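Local coordinates for protein apical membrane antigen 1 (Babesia divergens, PDB 4APM) that probably serves as a parasite surface receptor that binds a rhoptry neck protein to form the moving junction during host cell invasion, at residues S24-T36 with S253-E265. Sequence-based numbering, arbitrary orientation.
Sequences SHGSGIYVDLGGT and SALMFENAAADLE
D263 reaches from 253-265 into a curl of 24-36, and its carboxylate gathers backbone N-H groups there. D263 CB lies 3.9 Å from L33 CB. With CG turned away from its own carbonyl carbon (chi1 -64°), D263 sends OD1 to the hydroxyl of S309, while D263 OD2 takes two bonds: L33 N on the anti lone pair at 2.9 Å, and G28 N on the syn side, tilted from the carboxylate plane, at 3.0 Å. Bonds from G28 and L33, five residues apart, restrict the carboxylate's rotation. D32 OD1 sits only 3.6 Å from D263 OD2; S27 OG, T48 N and G34 N, the last closing an Asx turn, all donate to D32 OD1, and these donors together probably ease the closeness of the two charges. The backbones are pinned alongside: I29 N donates to A261 O at 2.6 Å, and D263 N to V31 O. At one end the ring edge of Y30 meets the face of F257, Y30 CD1 lying 3.6 Å from F257 CE2 in an offset edge-to-face pair; P193 touches both rings. At the other, L264 crosses V31 at about a right angle, its CD2 resting against both methyls. Residues 266-304, which follow directly, are not modelled, probably through disorder, consistent with the start of a mobile AMA1 domain II loop, here probably fastened to the N-terminal part of the PAN-type ectodomain.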
loop_
_atom_site.group_PDB
_atom_site.type_symbol
_atom_site.label_atom_id
_atom_site.label_comp_id
_atom_site.label_asym_id
_atom_site.label_seq_id
_atom_site.Cartn_x
_atom_site.Cartn_y
_atom_site.Cartn_z
ATOM N N SER A 24 1.080 2.685 11.156
ATOM C CA SER A 24 1.688 3.661 10.231
ATOM C C SER A 24 0.666 4.427 9.386
ATOM O O SER A 24 0.892 5.589 9.044
ATOM C CB SER A 24 2.667 2.967 9.314
ATOM O OG SER A 24 2.010 1.969 8.573
ATOM N N HIS A 25 -0.470 3.789 9.086
ATOM C CA HIS A 25 -1.565 4.435 8.368
ATOM C C HIS A 25 -2.772 4.707 9.274
ATOM O O HIS A 25 -3.247 5.830 9.359
ATOM C CB HIS A 25 -1.958 3.554 7.164
ATOM C CG HIS A 25 -2.936 4.194 6.237
ATOM N ND1 HIS A 25 -4.165 3.664 5.997
ATOM C CD2 HIS A 25 -2.858 5.368 5.500
ATOM C CE1 HIS A 25 -4.823 4.447 5.132
ATOM N NE2 HIS A 25 -4.016 5.493 4.821
ATOM N N GLY A 26 -3.301 3.670 9.913
ATOM C CA GLY A 26 -4.270 3.824 11.010
ATOM C C GLY A 26 -5.714 4.039 10.568
ATOM O O GLY A 26 -6.597 4.244 11.387
ATOM N N SER A 27 -5.974 3.953 9.268
ATOM C CA SER A 27 -7.334 4.114 8.777
ATOM C C SER A 27 -7.557 3.179 7.570
ATOM O O SER A 27 -6.727 2.289 7.295
ATOM C CB SER A 27 -7.585 5.579 8.421
ATOM O OG SER A 27 -8.914 5.758 7.976
ATOM N N GLY A 28 -8.683 3.340 6.890
ATOM C CA GLY A 28 -9.009 2.471 5.773
ATOM C C GLY A 28 -8.154 2.842 4.569
ATOM O O GLY A 28 -7.620 3.933 4.520
ATOM N N ILE A 29 -8.007 1.915 3.621
ATOM C CA ILE A 29 -7.056 2.065 2.509
ATOM C C ILE A 29 -7.862 2.015 1.221
ATOM O O ILE A 29 -7.911 2.973 0.460
ATOM C CB ILE A 29 -5.965 0.939 2.541
ATOM C CG1 ILE A 29 -5.132 1.090 3.829
ATOM C CG2 ILE A 29 -5.063 1.026 1.308
ATOM C CD1 ILE A 29 -4.174 -0.038 4.117
ATOM N N TYR A 30 -8.556 0.913 1.033
ATOM C CA TYR A 30 -9.563 0.806 -0.010
ATOM C C TYR A 30 -10.545 1.985 0.055
ATOM O O TYR A 30 -10.633 2.800 -0.893
ATOM C CB TYR A 30 -10.310 -0.524 0.134
ATOM C CG TYR A 30 -11.261 -0.789 -0.988
ATOM C CD1 TYR A 30 -10.793 -0.906 -2.293
ATOM C CD2 TYR A 30 -12.642 -0.897 -0.757
ATOM C CE1 TYR A 30 -11.655 -1.133 -3.338
ATOM C CE2 TYR A 30 -13.514 -1.149 -1.794
ATOM C CZ TYR A 30 -12.999 -1.284 -3.081
ATOM O OH TYR A 30 -13.834 -1.502 -4.147
ATOM N N VAL A 31 -11.253 2.090 1.189
ATOM C CA VAL A 31 -12.086 3.267 1.487
ATOM C C VAL A 31 -11.658 3.859 2.821
ATOM O O VAL A 31 -11.658 3.168 3.869
ATOM C CB VAL A 31 -13.595 2.911 1.575
ATOM C CG1 VAL A 31 -14.410 4.109 2.090
ATOM C CG2 VAL A 31 -14.107 2.397 0.228
ATOM N N ASP A 32 -11.228 5.119 2.773
ATOM C CA ASP A 32 -10.746 5.798 3.965
ATOM C C ASP A 32 -11.757 6.887 4.380
ATOM O O ASP A 32 -11.954 7.903 3.673
ATOM C CB ASP A 32 -9.328 6.367 3.761
ATOM C CG ASP A 32 -8.852 7.204 4.949
ATOM O OD1 ASP A 32 -9.585 7.268 5.966
ATOM O OD2 ASP A 32 -7.727 7.787 4.891
ATOM N N LEU A 33 -12.479 6.573 5.452
ATOM C CA LEU A 33 -13.454 7.465 6.045
ATOM C C LEU A 33 -13.279 7.413 7.561
ATOM O O LEU A 33 -14.246 7.366 8.290
ATOM C CB LEU A 33 -14.886 7.011 5.686
ATOM C CG LEU A 33 -15.274 7.153 4.214
ATOM C CD1 LEU A 33 -16.663 6.560 3.894
ATOM C CD2 LEU A 33 -15.171 8.621 3.802
ATOM N N GLY A 34 -12.038 7.420 8.015
ATOM C CA GLY A 34 -11.716 7.015 9.358
ATOM C C GLY A 34 -11.961 8.094 10.380
ATOM O O GLY A 34 -11.882 7.835 11.575
ATOM N N GLY A 35 -12.276 9.298 9.910
ATOM C CA GLY A 35 -12.584 10.425 10.786
ATOM C C GLY A 35 -13.981 11.022 10.611
ATOM O O GLY A 35 -14.599 10.926 9.537
ATOM N N THR A 36 -14.479 11.628 11.687
ATOM C CA THR A 36 -15.727 12.381 11.665
ATOM C C THR A 36 -15.531 13.755 12.282
ATOM O O THR A 36 -14.830 13.903 13.284
ATOM C CB THR A 36 -16.840 11.661 12.441
ATOM O OG1 THR A 36 -16.843 10.282 12.087
ATOM C CG2 THR A 36 -18.202 12.247 12.085
ATOM N N SER A 253 -1.577 -6.642 -7.080
ATOM C CA SER A 253 -1.795 -5.484 -6.275
ATOM C C SER A 253 -3.281 -5.085 -6.284
ATOM O O SER A 253 -3.862 -4.820 -5.224
ATOM C CB SER A 253 -0.894 -4.330 -6.728
ATOM O OG SER A 253 -1.052 -3.229 -5.869
ATOM N N ALA A 254 -3.918 -5.112 -7.454
ATOM C CA ALA A 254 -5.327 -4.666 -7.552
ATOM C C ALA A 254 -6.283 -5.615 -6.823
ATOM O O ALA A 254 -7.309 -5.190 -6.294
ATOM C CB ALA A 254 -5.745 -4.504 -9.014
ATOM N N LEU A 255 -5.943 -6.906 -6.836
ATOM C CA LEU A 255 -6.728 -7.964 -6.188
ATOM C C LEU A 255 -6.720 -7.789 -4.676
ATOM O O LEU A 255 -7.726 -7.985 -4.006
ATOM C CB LEU A 255 -6.081 -9.320 -6.504
ATOM C CG LEU A 255 -6.901 -10.589 -6.713
ATOM C CD1 LEU A 255 -6.055 -11.825 -6.403
ATOM C CD2 LEU A 255 -8.210 -10.606 -5.951
ATOM N N MET A 256 -5.524 -7.562 -4.134
ATOM C CA MET A 256 -5.352 -7.350 -2.711
ATOM C C MET A 256 -6.037 -6.032 -2.273
ATOM O O MET A 256 -6.712 -5.968 -1.220
ATOM C CB MET A 256 -3.860 -7.316 -2.401
ATOM C CG MET A 256 -3.562 -6.798 -1.009
ATOM S SD MET A 256 -2.388 -5.465 -0.905
ATOM C CE MET A 256 -1.084 -5.744 -2.137
ATOM N N PHE A 257 -5.827 -4.976 -3.052
ATOM C CA PHE A 257 -6.404 -3.662 -2.729
ATOM C C PHE A 257 -7.945 -3.717 -2.504
ATOM O O PHE A 257 -8.466 -3.097 -1.585
ATOM C CB PHE A 257 -6.039 -2.661 -3.827
ATOM C CG PHE A 257 -6.583 -1.268 -3.604
ATOM C CD1 PHE A 257 -6.002 -0.416 -2.671
ATOM C CD2 PHE A 257 -7.621 -0.785 -4.385
ATOM C CE1 PHE A 257 -6.471 0.890 -2.510
ATOM C CE2 PHE A 257 -8.091 0.514 -4.217
ATOM C CZ PHE A 257 -7.509 1.354 -3.281
ATOM N N GLU A 258 -8.647 -4.492 -3.326
ATOM C CA GLU A 258 -10.096 -4.622 -3.217
ATOM C C GLU A 258 -10.520 -5.153 -1.852
ATOM O O GLU A 258 -11.681 -5.018 -1.484
ATOM C CB GLU A 258 -10.619 -5.600 -4.267
ATOM C CG GLU A 258 -10.461 -5.133 -5.684
ATOM C CD GLU A 258 -11.203 -6.039 -6.649
ATOM O OE1 GLU A 258 -11.390 -7.240 -6.320
ATOM O OE2 GLU A 258 -11.630 -5.535 -7.713
ATOM N N ASN A 259 -9.591 -5.833 -1.164
ATOM C CA ASN A 259 -9.864 -6.546 0.085
ATOM C C ASN A 259 -9.170 -5.888 1.249
ATOM O O ASN A 259 -9.160 -6.426 2.369
ATOM C CB ASN A 259 -9.398 -7.997 -0.050
ATOM C CG ASN A 259 -10.230 -8.777 -1.061
ATOM O OD1 ASN A 259 -9.796 -9.046 -2.198
ATOM N ND2 ASN A 259 -11.467 -9.034 -0.699
ATOM N N ALA A 260 -8.530 -4.747 0.970
ATOM C CA ALA A 260 -7.728 -4.051 1.957
ATOM C C ALA A 260 -8.679 -3.366 2.927
ATOM O O ALA A 260 -9.895 -3.362 2.720
ATOM C CB ALA A 260 -6.800 -3.021 1.278
ATOM N N ALA A 261 -8.112 -2.808 3.988
ATOM C CA ALA A 261 -8.858 -2.021 4.973
ATOM C C ALA A 261 -9.828 -1.056 4.292
ATOM O O ALA A 261 -9.422 -0.258 3.433
ATOM C CB ALA A 261 -7.888 -1.251 5.852
ATOM N N ALA A 262 -11.091 -1.102 4.732
ATOM C CA ALA A 262 -12.188 -0.339 4.141
ATOM C C ALA A 262 -13.079 0.165 5.263
ATOM O O ALA A 262 -13.592 -0.626 6.037
ATOM C CB ALA A 262 -13.013 -1.231 3.183
ATOM N N ASP A 263 -13.272 1.475 5.348
ATOM C CA ASP A 263 -14.091 2.056 6.403
ATOM C C ASP A 263 -15.622 2.093 6.071
ATOM O O ASP A 263 -16.353 2.958 6.556
ATOM C CB ASP A 263 -13.588 3.460 6.733
ATOM C CG ASP A 263 -12.164 3.466 7.295
ATOM O OD1 ASP A 263 -11.729 2.455 7.882
ATOM O OD2 ASP A 263 -11.471 4.500 7.147
ATOM N N LEU A 264 -16.104 1.168 5.257
ATOM C CA LEU A 264 -17.549 0.930 5.172
ATOM C C LEU A 264 -17.846 -0.441 4.572
ATOM O O LEU A 264 -16.913 -1.174 4.213
ATOM C CB LEU A 264 -18.273 2.061 4.424
ATOM C CG LEU A 264 -18.378 2.130 2.899
ATOM C CD1 LEU A 264 -18.750 3.552 2.483
ATOM C CD2 LEU A 264 -17.095 1.694 2.215
ATOM N N GLU A 265 -19.126 -0.822 4.579
ATOM C CA GLU A 265 -19.600 -2.054 3.934
ATOM C C GLU A 265 -19.578 -1.937 2.408
ATOM O O GLU A 265 -18.905 -2.710 1.717
ATOM C CB GLU A 265 -21.019 -2.397 4.399
ATOM C CG GLU A 265 -21.822 -1.217 4.948
ATOM C CD GLU A 265 -22.109 -0.127 3.915
ATOM O OE1 GLU A 265 -22.116 -0.420 2.698
ATOM O OE2 GLU A 265 -22.347 1.030 4.329
#